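PDB 2X8R: glycosyl hydrolase from Aspergillus fumigatus, which is a family 25 lysozyme that probably hydrolyses the beta-1,4 linkages between N-acetylmuramic acid and N-acetylglucosamine in bacterial peptidoglycan. Local coordinates for residues A20-A26 against K187-G191; I9-S15 against D41-H47; T52-R58 against N89-P93; S165-P169 against T180-N184. Where two conformers were deposited one is given. Numbering follows the deposited sequence.

Contact 1: A20-A26 against K187-G191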
loop_
_atom_site.group_PDB
_atom_site.type_symbol
_atom_site.label_atom_id
_atom_site.label_comp_id
_atom_site.label_asym_id
_atom_site.label_seq_id
_atom_site.Cartn_x
_atom_site.Cartn_y
_atom_site.Cartn_z
ATOM N N ALA A 20 -7.167 -19.361 -7.773
ATOM C CA ALA A 20 -7.424 -20.007 -6.475
ATOM C C ALA A 20 -7.744 -19.004 -5.371
ATOM O O ALA A 20 -8.660 -19.216 -4.559
ATOM C CB ALA A 20 -6.267 -20.881 -6.056
ATOM N N ALA A 21 -6.981 -17.907 -5.323
ATOM C CA ALA A 21 -7.277 -16.844 -4.344
ATOM C C ALA A 21 -8.669 -16.277 -4.564
ATOM O O ALA A 21 -9.431 -16.103 -3.605
ATOM C CB ALA A 21 -6.241 -15.742 -4.446
ATOM N N LYS A 22 -9.022 -16.026 -5.823
ATOM C CA LYS A 22 -10.347 -15.463 -6.131
ATOM C C LYS A 22 -11.466 -16.463 -5.721
ATOM O O LYS A 22 -12.467 -16.079 -5.122
ATOM C CB LYS A 22 -10.438 -15.063 -7.627
ATOM C CG LYS A 22 -11.802 -14.389 -8.047
ATOM C CD LYS A 22 -11.662 -12.899 -8.238
ATOM C CE LYS A 22 -12.872 -12.207 -8.848
ATOM N NZ LYS A 22 -14.104 -12.582 -8.167
ATOM N N LYS A 23 -11.245 -17.738 -5.988
ATOM C CA LYS A 23 -12.251 -18.765 -5.654
ATOM C C LYS A 23 -12.445 -18.778 -4.142
ATOM O O LYS A 23 -13.537 -19.046 -3.642
ATOM C CB LYS A 23 -11.801 -20.128 -6.183
ATOM C CG LYS A 23 -12.792 -21.301 -6.003
ATOM C CD LYS A 23 -14.260 -20.941 -6.370
ATOM C CE LYS A 23 -14.661 -21.346 -7.797
ATOM N NZ LYS A 23 -14.986 -22.815 -7.837
ATOM N N ASP A 24 -11.358 -18.515 -3.420
ATOM C CA ASP A 24 -11.349 -18.542 -1.967
ATOM C C ASP A 24 -11.777 -17.213 -1.321
ATOM O O ASP A 24 -11.751 -17.091 -0.101
ATOM C CB ASP A 24 -9.963 -18.979 -1.496
ATOM C CG ASP A 24 -9.979 -19.675 -0.118
ATOM O OD1 ASP A 24 -11.053 -20.142 0.381
ATOM O OD2 ASP A 24 -8.876 -19.751 0.457
ATOM N N GLY A 25 -12.237 -16.254 -2.132
ATOM C CA GLY A 25 -12.875 -15.040 -1.615
ATOM C C GLY A 25 -12.039 -13.771 -1.757
ATOM O O GLY A 25 -12.509 -12.692 -1.414
ATOM N N ALA A 26 -10.812 -13.904 -2.255
ATOM C CA ALA A 26 -9.940 -12.714 -2.419
ATOM C C ALA A 26 -10.501 -11.892 -3.582
ATOM O O ALA A 26 -10.807 -12.449 -4.670
ATOM C CB ALA A 26 -8.477 -13.131 -2.692
ATOM N N LYS A 187 0.895 -14.251 6.719
ATOM C CA LYS A 187 0.858 -15.662 6.307
ATOM C C LYS A 187 -0.406 -16.063 5.561
ATOM O O LYS A 187 -1.138 -16.969 5.989
ATOM C CB LYS A 187 1.009 -16.601 7.502
ATOM N N TYR A 188 -0.630 -15.471 4.409
ATOM C CA TYR A 188 -1.847 -15.773 3.665
ATOM C C TYR A 188 -1.665 -17.030 2.825
ATOM O O TYR A 188 -0.643 -17.203 2.169
ATOM C CB TYR A 188 -2.218 -14.585 2.793
ATOM C CG TYR A 188 -3.544 -14.731 2.080
ATOM C CD1 TYR A 188 -4.707 -15.042 2.784
ATOM C CD2 TYR A 188 -3.628 -14.523 0.715
ATOM C CE1 TYR A 188 -5.930 -15.151 2.114
ATOM C CE2 TYR A 188 -4.840 -14.629 0.034
ATOM C CZ TYR A 188 -5.989 -14.933 0.754
ATOM O OH TYR A 188 -7.204 -15.060 0.106
ATOM N N LYS A 189 -2.660 -17.921 2.872
ATOM C CA LYS A 189 -2.618 -19.179 2.150
ATOM C C LYS A 189 -2.187 -19.036 0.689
ATOM O O LYS A 189 -1.400 -19.846 0.184
ATOM C CB LYS A 189 -3.969 -19.939 2.256
ATOM C CG LYS A 189 -4.014 -21.184 1.396
ATOM C CD LYS A 189 -5.255 -22.036 1.611
ATOM C CE LYS A 189 -5.099 -23.460 1.070
ATOM N NZ LYS A 189 -4.709 -23.619 -0.369
ATOM N N HIS A 190 -2.697 -18.017 -0.001
ATOM C CA HIS A 190 -2.445 -17.908 -1.437
ATOM C C HIS A 190 -1.209 -17.100 -1.774
ATOM O O HIS A 190 -0.903 -16.887 -2.938
ATOM C CB HIS A 190 -3.686 -17.418 -2.142
ATOM C CG HIS A 190 -4.818 -18.370 -1.981
ATOM N ND1 HIS A 190 -5.872 -18.141 -1.124
ATOM C CD2 HIS A 190 -5.000 -19.612 -2.481
ATOM C CE1 HIS A 190 -6.696 -19.175 -1.161
ATOM N NE2 HIS A 190 -6.183 -20.082 -1.971
ATOM N N GLY A 191 -0.475 -16.734 -0.741
ATOM C CA GLY A 191 0.806 -16.044 -0.917
ATOM C C GLY A 191 0.809 -14.680 -0.237
ATOM O O GLY A 191 -0.216 -14.006 -0.154
HETATM O O HOH W 1 -9.097 -16.126 1.436
#

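Contact 2: I9-S15 against D41-H47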
loop_
_atom_site.group_PDB
_atom_site.type_symbol
_atom_site.label_atom_id
_atom_site.label_comp_id
_atom_site.label_asym_id
_atom_site.label_seq_id
_atom_site.Cartn_x
_atom_site.Cartn_y
_atom_site.Cartn_z
ATOM N N ILE A 9 1.458 -8.954 -2.265
ATOM C CA ILE A 9 2.491 -9.858 -2.739
ATOM C C ILE A 9 3.627 -9.047 -3.349
ATOM O O ILE A 9 3.479 -7.864 -3.593
ATOM C CB ILE A 9 1.949 -10.864 -3.785
ATOM C CG1 ILE A 9 1.257 -10.124 -4.955
ATOM C CG2 ILE A 9 0.992 -11.876 -3.095
ATOM C CD1 ILE A 9 0.852 -11.056 -6.139
ATOM N N SER A 10 4.749 -9.720 -3.568
ATOM C CA SER A 10 5.978 -9.112 -4.116
ATOM C C SER A 10 6.825 -10.222 -4.775
ATOM O O SER A 10 6.376 -11.395 -4.901
ATOM C CB SER A 10 6.774 -8.448 -2.999
ATOM O OG SER A 10 7.376 -9.428 -2.094
ATOM N N ASN A 11 8.033 -9.870 -5.206
ATOM C CA ASN A 11 8.964 -10.902 -5.706
ATOM C C ASN A 11 9.273 -12.016 -4.697
ATOM O O ASN A 11 9.877 -13.006 -5.092
ATOM C CB ASN A 11 10.277 -10.309 -6.221
ATOM C CG ASN A 11 11.174 -9.813 -5.094
ATOM O OD1 ASN A 11 10.703 -9.250 -4.105
ATOM N ND2 ASN A 11 12.478 -9.989 -5.249
ATOM N N HIS A 12 8.909 -11.865 -3.418
ATOM C CA HIS A 12 9.029 -12.982 -2.473
ATOM C C HIS A 12 8.112 -14.150 -2.829
ATOM O O HIS A 12 8.385 -15.301 -2.456
ATOM C CB HIS A 12 8.777 -12.533 -1.055
ATOM C CG HIS A 12 9.895 -11.722 -0.482
ATOM N ND1 HIS A 12 10.190 -11.705 0.863
ATOM C CD2 HIS A 12 10.810 -10.919 -1.077
ATOM C CE1 HIS A 12 11.222 -10.907 1.075
ATOM N NE2 HIS A 12 11.620 -10.421 -0.086
ATOM N N GLN A 13 7.033 -13.852 -3.549
ATOM C CA GLN A 13 6.198 -14.885 -4.161
ATOM C C GLN A 13 6.496 -15.038 -5.659
ATOM O O GLN A 13 6.094 -14.190 -6.492
ATOM C CB GLN A 13 4.717 -14.541 -3.978
ATOM C CG GLN A 13 4.202 -14.609 -2.579
ATOM C CD GLN A 13 4.727 -13.542 -1.671
ATOM O OE1 GLN A 13 4.622 -12.342 -1.933
ATOM N NE2 GLN A 13 5.321 -13.980 -0.561
ATOM N N LYS A 14 7.213 -16.105 -6.024
ATOM C CA LYS A 14 7.631 -16.295 -7.416
ATOM C C LYS A 14 6.479 -16.589 -8.344
ATOM O O LYS A 14 6.574 -16.361 -9.553
ATOM C CB LYS A 14 8.571 -17.489 -7.561
ATOM C CG LYS A 14 9.972 -17.261 -7.250
ATOM C CD LYS A 14 10.676 -18.650 -7.210
ATOM C CE LYS A 14 11.974 -18.607 -6.474
ATOM N NZ LYS A 14 12.435 -20.023 -6.114
ATOM N N SER A 15 5.421 -17.153 -7.772
ATOM C CA SER A 15 4.225 -17.628 -8.485
ATOM C C SER A 15 3.035 -17.509 -7.534
ATOM O O SER A 15 3.118 -17.907 -6.363
ATOM C CB SER A 15 4.414 -19.102 -8.913
ATOM O OG SER A 15 3.243 -19.653 -9.472
ATOM N N ASP A 41 10.609 -4.267 -8.927
ATOM C CA ASP A 41 10.313 -5.649 -8.541
ATOM C C ASP A 41 10.077 -6.463 -9.837
ATOM O O ASP A 41 9.187 -6.153 -10.662
ATOM C CB ASP A 41 9.096 -5.709 -7.618
ATOM C CG ASP A 41 8.816 -7.127 -7.132
ATOM O OD1 ASP A 41 8.625 -7.989 -7.992
ATOM O OD2 ASP A 41 8.813 -7.347 -5.897
ATOM N N THR A 42 10.908 -7.480 -10.042
ATOM C CA THR A 42 10.932 -8.180 -11.328
ATOM C C THR A 42 9.804 -9.182 -11.552
ATOM O O THR A 42 9.684 -9.732 -12.671
ATOM C CB THR A 42 12.284 -8.917 -11.535
ATOM O OG1 THR A 42 12.583 -9.727 -10.387
ATOM C CG2 THR A 42 13.422 -7.874 -11.714
ATOM N N VAL A 43 9.014 -9.420 -10.517
ATOM C CA VAL A 43 7.832 -10.292 -10.625
ATOM C C VAL A 43 6.579 -9.467 -10.742
ATOM O O VAL A 43 5.550 -10.006 -11.096
ATOM C CB VAL A 43 7.706 -11.296 -9.441
ATOM C CG1 VAL A 43 6.666 -12.348 -9.768
ATOM C CG2 VAL A 43 9.053 -11.967 -9.207
ATOM N N PHE A 44 6.680 -8.154 -10.559
ATOM C CA PHE A 44 5.496 -7.298 -10.652
ATOM C C PHE A 44 4.673 -7.541 -11.932
ATOM O O PHE A 44 3.451 -7.728 -11.885
ATOM C CB PHE A 44 5.902 -5.810 -10.584
ATOM C CG PHE A 44 4.754 -4.888 -10.909
ATOM C CD1 PHE A 44 3.865 -4.522 -9.906
ATOM C CD2 PHE A 44 4.532 -4.445 -12.216
ATOM C CE1 PHE A 44 2.759 -3.700 -10.184
ATOM C CE2 PHE A 44 3.425 -3.635 -12.518
ATOM C CZ PHE A 44 2.549 -3.252 -11.489
ATOM N N ASN A 45 5.330 -7.542 -13.090
ATOM C CA ASN A 45 4.589 -7.658 -14.351
ATOM C C ASN A 45 3.795 -8.970 -14.428
ATOM O O ASN A 45 2.587 -8.961 -14.793
ATOM C CB ASN A 45 5.525 -7.480 -15.554
ATOM C CG ASN A 45 5.972 -6.018 -15.751
ATOM O OD1 ASN A 45 5.260 -5.090 -15.404
ATOM N ND2 ASN A 45 7.170 -5.830 -16.281
ATOM N N SER A 46 4.455 -10.070 -14.052
ATOM C CA SER A 46 3.807 -11.386 -14.080
ATOM C C SER A 46 2.611 -11.435 -13.094
ATOM O O SER A 46 1.519 -11.932 -13.434
ATOM C CB SER A 46 4.829 -12.506 -13.833
ATOM O OG SER A 46 5.375 -12.432 -12.563
ATOM N N HIS A 47 2.813 -10.869 -11.905
ATOM C CA HIS A 47 1.742 -10.823 -10.890
ATOM C C HIS A 47 0.553 -9.981 -11.357
ATOM O O HIS A 47 -0.592 -10.406 -11.270
ATOM C CB HIS A 47 2.283 -10.236 -9.589
ATOM C CG HIS A 47 3.093 -11.205 -8.786
ATOM N ND1 HIS A 47 4.022 -10.819 -7.847
ATOM C CD2 HIS A 47 3.074 -12.558 -8.761
ATOM C CE1 HIS A 47 4.547 -11.884 -7.270
ATOM N NE2 HIS A 47 3.972 -12.954 -7.793
HETATM O O HOH W 2 5.226 -15.249 -11.578
#

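Contact 3: T52-R58 against N89-P93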
loop_
_atom_site.group_PDB
_atom_site.type_symbol
_atom_site.label_atom_id
_atom_site.label_comp_id
_atom_site.label_asym_id
_atom_site.label_seq_id
_atom_site.Cartn_x
_atom_site.Cartn_y
_atom_site.Cartn_z
ATOM N N THR A 52 -4.969 -9.590 -13.232
ATOM C CA THR A 52 -5.935 -9.004 -14.145
ATOM C C THR A 52 -6.780 -10.116 -14.776
ATOM O O THR A 52 -7.997 -10.015 -14.842
ATOM C CB THR A 52 -5.249 -8.224 -15.230
ATOM O OG1 THR A 52 -4.438 -7.226 -14.639
ATOM C CG2 THR A 52 -6.272 -7.500 -16.142
ATOM N N LYS A 53 -6.110 -11.176 -15.198
ATOM C CA LYS A 53 -6.770 -12.246 -15.934
ATOM C C LYS A 53 -7.740 -12.974 -15.014
ATOM O O LYS A 53 -8.788 -13.450 -15.450
ATOM C CB LYS A 53 -5.729 -13.212 -16.492
ATOM C CG LYS A 53 -5.036 -12.695 -17.760
ATOM C CD LYS A 53 -4.094 -13.751 -18.275
ATOM C CE LYS A 53 -4.763 -14.650 -19.283
ATOM N NZ LYS A 53 -3.787 -15.656 -19.830
ATOM N N ALA A 54 -7.385 -13.071 -13.741
ATOM C CA ALA A 54 -8.233 -13.715 -12.727
ATOM C C ALA A 54 -9.445 -12.893 -12.276
ATOM O O ALA A 54 -10.289 -13.390 -11.495
ATOM C CB ALA A 54 -7.367 -14.146 -11.493
ATOM N N GLY A 55 -9.527 -11.649 -12.737
ATOM C CA GLY A 55 -10.643 -10.764 -12.393
ATOM C C GLY A 55 -10.516 -10.072 -11.050
ATOM O O GLY A 55 -11.510 -9.605 -10.516
ATOM N N LEU A 56 -9.312 -9.958 -10.498
ATOM C CA LEU A 56 -9.153 -9.216 -9.227
ATOM C C LEU A 56 -8.975 -7.740 -9.484
ATOM O O LEU A 56 -8.432 -7.357 -10.514
ATOM C CB LEU A 56 -7.925 -9.694 -8.412
ATOM C CG LEU A 56 -7.946 -11.156 -7.956
ATOM C CD1 LEU A 56 -6.563 -11.643 -7.489
ATOM C CD2 LEU A 56 -8.842 -11.242 -6.781
ATOM N N LEU A 57 -9.440 -6.919 -8.546
ATOM C CA LEU A 57 -8.988 -5.541 -8.452
ATOM C C LEU A 57 -7.486 -5.608 -8.078
ATOM O O LEU A 57 -7.078 -6.466 -7.283
ATOM C CB LEU A 57 -9.790 -4.832 -7.369
ATOM C CG LEU A 57 -11.242 -4.540 -7.712
ATOM C CD1 LEU A 57 -11.906 -3.986 -6.474
ATOM C CD2 LEU A 57 -11.306 -3.556 -8.844
ATOM N N ARG A 58 -6.653 -4.729 -8.625
ATOM C CA ARG A 58 -5.234 -4.769 -8.276
ATOM C C ARG A 58 -4.646 -3.393 -8.359
ATOM O O ARG A 58 -5.156 -2.538 -9.085
ATOM C CB ARG A 58 -4.428 -5.765 -9.155
ATOM C CG ARG A 58 -4.219 -5.311 -10.605
ATOM C CD ARG A 58 -5.500 -5.478 -11.420
ATOM N NE ARG A 58 -5.232 -5.207 -12.840
ATOM C CZ ARG A 58 -5.297 -3.990 -13.387
ATOM N NH1 ARG A 58 -5.612 -2.922 -12.649
ATOM N NH2 ARG A 58 -4.995 -3.828 -14.683
ATOM N N ASN A 89 -12.209 0.409 -13.818
ATOM C CA ASN A 89 -12.925 -0.680 -13.105
ATOM C C ASN A 89 -12.012 -1.781 -12.570
ATOM O O ASN A 89 -12.496 -2.824 -12.056
ATOM C CB ASN A 89 -14.023 -1.305 -13.970
ATOM C CG ASN A 89 -15.188 -0.361 -14.207
ATOM O OD1 ASN A 89 -15.403 0.578 -13.467
ATOM N ND2 ASN A 89 -15.937 -0.608 -15.289
ATOM N N ARG A 90 -10.703 -1.578 -12.680
ATOM C CA ARG A 90 -9.776 -2.644 -12.314
ATOM C C ARG A 90 -8.706 -2.273 -11.299
ATOM O O ARG A 90 -8.018 -3.177 -10.763
ATOM C CB ARG A 90 -9.084 -3.174 -13.574
ATOM C CG ARG A 90 -10.046 -3.733 -14.622
ATOM C CD ARG A 90 -10.872 -4.894 -14.048
ATOM N NE ARG A 90 -10.067 -5.901 -13.339
ATOM C CZ ARG A 90 -9.714 -7.098 -13.828
ATOM N NH1 ARG A 90 -10.094 -7.504 -15.049
ATOM N NH2 ARG A 90 -8.980 -7.907 -13.073
ATOM N N THR A 91 -8.584 -0.964 -11.030
ATOM C CA THR A 91 -7.315 -0.477 -10.443
ATOM C C THR A 91 -7.480 0.192 -9.076
ATOM O O THR A 91 -8.210 1.163 -8.955
ATOM C CB THR A 91 -6.546 0.448 -11.439
ATOM O OG1 THR A 91 -6.570 -0.167 -12.714
ATOM C CG2 THR A 91 -5.075 0.566 -11.052
ATOM N N LEU A 92 -6.747 -0.316 -8.070
ATOM C CA LEU A 92 -6.703 0.361 -6.771
ATOM C C LEU A 92 -5.716 1.534 -6.859
ATOM O O LEU A 92 -4.750 1.496 -7.637
ATOM C CB LEU A 92 -6.257 -0.599 -5.682
ATOM C CG LEU A 92 -7.202 -1.771 -5.370
ATOM C CD1 LEU A 92 -6.515 -2.660 -4.297
ATOM C CD2 LEU A 92 -8.563 -1.306 -4.946
ATOM N N PRO A 93 -5.954 2.586 -6.084
ATOM C CA PRO A 93 -4.902 3.618 -6.054
ATOM C C PRO A 93 -3.571 3.033 -5.537
ATOM O O PRO A 93 -3.582 2.124 -4.681
ATOM C CB PRO A 93 -5.421 4.644 -5.033
ATOM C CG PRO A 93 -6.524 3.949 -4.296
ATOM C CD PRO A 93 -7.031 2.811 -5.105
HETATM O O HOH W 3 -5.210 -1.167 -15.507
#

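Contact 4: S165-P169 against T180-N184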
loop_
_atom_site.group_PDB
_atom_site.type_symbol
_atom_site.label_atom_id
_atom_site.label_comp_id
_atom_site.label_asym_id
_atom_site.label_seq_id
_atom_site.Cartn_x
_atom_site.Cartn_y
_atom_site.Cartn_z
ATOM N N SER A 165 -3.252 -9.923 14.235
ATOM C CA SER A 165 -4.127 -10.309 15.331
ATOM C C SER A 165 -5.439 -10.868 14.846
ATOM O O SER A 165 -5.843 -10.648 13.698
ATOM C CB SER A 165 -4.442 -9.099 16.194
ATOM O OG SER A 165 -5.144 -9.544 17.358
ATOM N N SER A 166 -6.115 -11.605 15.726
ATOM C CA SER A 166 -7.468 -12.056 15.428
ATOM C C SER A 166 -8.442 -10.876 15.473
ATOM O O SER A 166 -9.442 -10.871 14.758
ATOM C CB SER A 166 -7.901 -13.145 16.411
ATOM O OG SER A 166 -6.876 -14.100 16.553
ATOM N N SER A 167 -8.137 -9.880 16.312
ATOM C CA SER A 167 -8.992 -8.698 16.491
ATOM C C SER A 167 -8.498 -7.537 15.639
ATOM O O SER A 167 -7.273 -7.387 15.490
ATOM C CB SER A 167 -8.921 -8.191 17.936
ATOM O OG SER A 167 -9.151 -9.224 18.895
ATOM N N PRO A 168 -9.415 -6.676 15.135
ATOM C CA PRO A 168 -8.985 -5.478 14.394
ATOM C C PRO A 168 -8.177 -4.497 15.237
ATOM O O PRO A 168 -8.269 -4.493 16.468
ATOM C CB PRO A 168 -10.305 -4.783 14.018
ATOM C CG PRO A 168 -11.360 -5.776 14.260
ATOM C CD PRO A 168 -10.885 -6.697 15.305
ATOM N N PRO A 169 -7.441 -3.624 14.569
ATOM C CA PRO A 169 -6.501 -2.747 15.261
ATOM C C PRO A 169 -7.191 -1.832 16.251
ATOM O O PRO A 169 -8.216 -1.269 15.925
ATOM C CB PRO A 169 -5.940 -1.884 14.119
ATOM C CG PRO A 169 -6.106 -2.674 12.927
ATOM C CD PRO A 169 -7.273 -3.574 13.100
ATOM N N THR A 180 -8.780 1.876 6.212
ATOM C CA THR A 180 -9.474 1.443 4.993
ATOM C C THR A 180 -9.179 -0.034 4.712
ATOM O O THR A 180 -10.076 -0.770 4.369
ATOM C CB THR A 180 -9.102 2.318 3.798
ATOM O OG1 THR A 180 -9.462 3.685 4.064
ATOM C CG2 THR A 180 -9.788 1.844 2.505
ATOM N N ILE A 181 -7.918 -0.447 4.894
ATOM C CA ILE A 181 -7.495 -1.848 4.763
ATOM C C ILE A 181 -6.675 -2.229 5.994
ATOM O O ILE A 181 -5.824 -1.457 6.430
ATOM C CB ILE A 181 -6.550 -2.055 3.556
ATOM C CG1 ILE A 181 -7.170 -1.522 2.277
ATOM C CG2 ILE A 181 -6.180 -3.539 3.392
ATOM C CD1 ILE A 181 -8.415 -2.172 1.926
ATOM N N TRP A 182 -6.909 -3.427 6.525
ATOM C CA TRP A 182 -6.181 -3.922 7.696
ATOM C C TRP A 182 -5.362 -5.097 7.216
ATOM O O TRP A 182 -5.924 -6.047 6.663
ATOM C CB TRP A 182 -7.235 -4.411 8.713
ATOM C CG TRP A 182 -6.699 -5.232 9.832
ATOM C CD1 TRP A 182 -5.447 -5.142 10.398
ATOM C CD2 TRP A 182 -7.411 -6.243 10.580
ATOM N NE1 TRP A 182 -5.341 -6.040 11.450
ATOM C CE2 TRP A 182 -6.512 -6.750 11.552
ATOM C CE3 TRP A 182 -8.688 -6.806 10.478
ATOM C CZ2 TRP A 182 -6.863 -7.767 12.447
ATOM C CZ3 TRP A 182 -9.046 -7.818 11.367
ATOM C CH2 TRP A 182 -8.124 -8.293 12.350
ATOM N N GLN A 183 -4.039 -5.016 7.368
ATOM C CA GLN A 183 -3.214 -6.175 7.057
ATOM C C GLN A 183 -3.118 -7.014 8.301
ATOM O O GLN A 183 -2.493 -6.622 9.311
ATOM C CB GLN A 183 -1.840 -5.755 6.531
ATOM C CG GLN A 183 -0.990 -6.943 6.011
ATOM C CD GLN A 183 0.398 -6.513 5.744
ATOM O OE1 GLN A 183 1.167 -6.260 6.683
ATOM N NE2 GLN A 183 0.725 -6.329 4.458
ATOM N N ASN A 184 -3.848 -8.130 8.270
ATOM C CA ASN A 184 -4.122 -8.853 9.491
ATOM C C ASN A 184 -3.164 -10.016 9.771
ATOM O O ASN A 184 -3.163 -10.546 10.891
ATOM C CB ASN A 184 -5.584 -9.313 9.517
ATOM C CG ASN A 184 -5.870 -10.370 8.502
ATOM O OD1 ASN A 184 -5.800 -10.128 7.312
ATOM N ND2 ASN A 184 -6.179 -11.582 8.972
#

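Contact 1: A20-A26 against K187-G191
Small side chains on a helix let a neighbouring ring come down almost onto the backbone, and the meeting of 20-26 with 187-191 illustrates this well. The side chain of H190, with chi1 in m, lays one imidazole face over the last turn of the helix: A21 CA is 3.8 Å from the ring centroid and only 13° off the ring normal, a CH-pi contact. The methyl of A21 adds to this, its CB lying 3.8 Å from H190 CB. Y188, a t rotamer, extends its phenol along a second route, so that its OH ends 3.6 Å from A26 CB. From there a water continues the link, held 2.5 Å from Y188 OH and donating to D24 O over 3.2 Å. That carbonyl belongs to the helix end, where G25, at positive phi, is the C-prime residue of a Schellman motif, with A26 N to A21 O at 2.9 Å and G25 N to K22 O at 3.0 Å. A type I turn from Y188 to G191 presents both aromatic residues to the helix. The contact thus joins helix 18-23 to the loop between strands 181-185 and 193-198, and both sides share a footing on strand 3-9, where A21, A26 and Y188 all touch F7.

Contact 2: I9-S15 against D41-H47
H47 overlaps I9: the methyl I9 CD1 sits 3.6 Å from the centroid of the imidazole and 15° off its normal, a CH-pi contact over one face. Near the plane of the same ring lie backbone carbonyls of the loop 9-15, among them Q13 O, 2.8 Å from H47 NE2. The loop that curls round the ring is shaped by its own bonds. A type I turn runs from S10 to Q13, S10 OG accepts from H12 N at 3.2 Å in an ST turn, and Q13 OE1 takes S10 N at 3.1 Å. Beside it V43 adds an apolar patch, its CG2 3.6 Å from N11 CB. A water bridges the far end, donating to K14 O at 2.7 Å and to S46 OG at 3.0 Å. The central polar tie is D41. Its OD2 accepts from N11 N at 2.7 Å, while OD1 accepts from V43 N at 2.9 Å and weakly from F44 N at 3.2 Å, a capping interaction at the start of helix 44-53. One carboxylate therefore serves two backbones at once, so the position of the loop after strand 3-9 is coupled, through main-chain donors, to the start of this helix.

Contact 3: T52-R58 against N89-P93
Main-chain bonding gives a single parallel bridge between R58 and T91: R58 N donates to R90 O at 3.0 Å, and L92 N to R58 O at 2.9 Å. Charged side chains add a second layer. R90 sends its guanidinium back to the end of helix 44-53, where NH2 donates to T52 O at 2.9 Å and to L56 O at 2.7 Å, so one arginine spans the Schellman turn that G55 completes. R58 lies between the two: NE donates to T52 OG1 at 2.8 Å within its own segment, while NH1 crosses to T91 OG1 at 2.9 Å, an atom also bonded to D88. A water accepts from R58 NH2 at 2.8 Å and donates to T91 OG1 at 3.3 Å. Apolar contact is slighter, L57 CB lying 4.5 Å from L92 CD2, though both leucines also meet L204 of helix 201-209. The return from helix 44-53 into strand 57-63, beside the approach to parallel strand 95-97, is the alpha-to-beta half of a TIM-barrel-like beta-alpha repeat.

Contact 4: S165-P169 against T180-N184
The backbones come close at one end, S165 and N184 having CA atoms 6.0 Å apart and a weak hydrogen bond from S165 N to N184 O at 3.4 Å, whereas P168 and W182 stand 7.4 Å apart and a side chain fills the gap. An ST turn, S167 N to S165 OG at 3.2 Å, bends the loop round the projecting ring. Alternation along strand 181-185 decides what the loop meets: W182 points toward it, while Q183 points away and hydrogen-bonds to D8, Y137 and Y164. Such alternation is general to beta strands; in this TIM-barrel-like family 25 fold it puts W182 and Q183 on different faces of the sheet. Two prolines cover one face of the indole by CH-pi contacts. P168 CA lies 3.6 Å from the centroid of the W182 six-membered ring, and P169 CD 3.4 Å from that of the five-membered ring, 4° off its normal. P169 CG also approaches W182 CD1 at 3.6 Å, while the indole NE1 donates to A163 O.

Contact 1 is the hub of the set. Its centre lies about 16 Å from that of contact 2, 15 Å from contact 3 and 17 Å from contact 4, while contacts 2 and 4 are about 24 Å apart. It touches contact 2 where G191 meets I9 and Q13, and contact 3 where K22 packs on A54 and L56; its second segment follows contact 4 closely in sequence. Along the chain contacts 1 and 2 interlock, their segments alternating, whereas contacts 2, 3 and 4 close in series. Contacts 2 and 3 use opposite ends of helix 44-53. Contact 1 thereby brings early and late parts of the chain together round one barrel-like sheet.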